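Local coordinates for ESX-1 secretion system protein EccA1 (Mycobacterium tuberculosis, PDB 4F3V) that forms part of the ESX-1 type VII secretion system, probably as an ATPase that supplies energy for exporting virulence factors to host cells, at residues L231-L234 and Q235-P239. Sequence-based numbering, arbitrary orientation.
Sequences LEWL and QTTHP
Thr-237, in the last turn of helix 224-237, lies against Trp-233 one turn earlier, in the mostly helical, tetratricopeptide-repeat N-terminal domain of EccA1. From CB, 3.5 Å from Trp-233 O, the side chain forks. OG1 sits between the backbone N and the carbonyl carbon (chi1 60°) and donates to Trp-233 O at 2.8 Å, from above the carbonyl plane. That oxygen also takes the Thr-237 N-H, so one carbonyl is gripped twice by the same residue. OG1 lies at the same time 3.3 Å above the indole plane, offset toward the rim. The other branch, CG2, makes a CH-pi contact over the five-membered ring, 3.9 Å from its centroid. Thr-236 repeats the double grip on Glu-232 O, its N and OG1 arriving from opposite faces of the carbonyl plane. Helical phi/psi ends at His-238, whose N still bonds to Leu-234 O at 2.6 Å. Gln-235 OE1 accepts from Glu-240 N, just past the helix end. Leu-234 is buried against Ala-211 of helix 207-221 and Val-243 of helix 241-248. Trp-233 CH2 meets the edge of the His-238 imidazole in its plane, 4.0 Å from CD2.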
# COMPACT_ATOMS: atom_id res chain seq x y z
N LEU A 231 -4.41 23.66 3.75
CA LEU A 231 -3.05 23.63 3.18
C LEU A 231 -2.02 24.20 4.16
O LEU A 231 -0.90 23.68 4.26
CB LEU A 231 -3.01 24.36 1.82
CG LEU A 231 -3.81 23.67 0.70
CD1 LEU A 231 -4.01 24.54 -0.53
CD2 LEU A 231 -3.14 22.37 0.29
N GLU A 232 -2.39 25.24 4.92
CA GLU A 232 -1.51 25.73 5.99
C GLU A 232 -1.27 24.67 7.05
O GLU A 232 -0.15 24.50 7.55
CB GLU A 232 -2.07 27.02 6.64
CG GLU A 232 -2.08 28.21 5.70
CD GLU A 232 -2.72 29.49 6.26
OE1 GLU A 232 -3.46 29.44 7.26
OE2 GLU A 232 -2.48 30.56 5.65
N TRP A 233 -2.32 23.93 7.40
CA TRP A 233 -2.18 22.83 8.34
C TRP A 233 -1.22 21.79 7.79
O TRP A 233 -0.33 21.30 8.50
CB TRP A 233 -3.53 22.23 8.66
CG TRP A 233 -3.42 21.06 9.56
CD1 TRP A 233 -3.37 21.08 10.94
CD2 TRP A 233 -3.27 19.65 9.19
NE1 TRP A 233 -3.23 19.82 11.43
CE2 TRP A 233 -3.16 18.92 10.43
CE3 TRP A 233 -3.27 18.95 7.98
CZ2 TRP A 233 -3.02 17.55 10.46
CZ3 TRP A 233 -3.13 17.57 8.02
CH2 TRP A 233 -3.00 16.89 9.22
N LEU A 234 -1.38 21.45 6.51
CA LEU A 234 -0.50 20.47 5.85
C LEU A 234 0.94 20.92 5.80
O LEU A 234 1.84 20.14 6.08
CB LEU A 234 -0.95 20.16 4.43
CG LEU A 234 -1.84 18.95 4.19
CD1 LEU A 234 -2.15 18.90 2.68
CD2 LEU A 234 -1.19 17.61 4.66
N GLN A 235 1.18 22.19 5.44
CA GLN A 235 2.56 22.68 5.34
C GLN A 235 3.21 22.68 6.72
O GLN A 235 4.42 22.48 6.83
CB GLN A 235 2.63 24.07 4.67
CG GLN A 235 4.02 24.55 4.21
CD GLN A 235 4.81 23.57 3.30
OE1 GLN A 235 4.26 22.62 2.68
NE2 GLN A 235 6.12 23.81 3.21
N THR A 236 2.42 22.87 7.78
CA THR A 236 2.96 22.81 9.14
C THR A 236 3.26 21.39 9.58
O THR A 236 4.29 21.16 10.17
CB THR A 236 2.01 23.44 10.17
OG1 THR A 236 1.82 24.80 9.83
CG2 THR A 236 2.59 23.33 11.55
N THR A 237 2.38 20.45 9.26
CA THR A 237 2.44 19.11 9.80
C THR A 237 3.08 18.08 8.85
O THR A 237 3.66 17.12 9.31
CB THR A 237 1.03 18.60 10.19
OG1 THR A 237 0.18 18.57 9.03
CG2 THR A 237 0.40 19.48 11.30
N HIS A 238 2.93 18.28 7.54
CA HIS A 238 3.43 17.33 6.54
C HIS A 238 3.89 18.10 5.33
O HIS A 238 3.31 17.99 4.25
CB HIS A 238 2.33 16.34 6.17
CG HIS A 238 1.80 15.52 7.34
ND1 HIS A 238 2.47 14.47 7.86
CD2 HIS A 238 0.62 15.64 8.10
CE1 HIS A 238 1.76 13.95 8.89
NE2 HIS A 238 0.63 14.67 9.03
N PRO A 239 4.95 18.91 5.50
CA PRO A 239 5.38 19.81 4.43
C PRO A 239 5.83 19.09 3.16
O PRO A 239 6.46 18.02 3.23
CB PRO A 239 6.54 20.59 5.05
CG PRO A 239 7.03 19.74 6.16
CD PRO A 239 5.82 19.01 6.68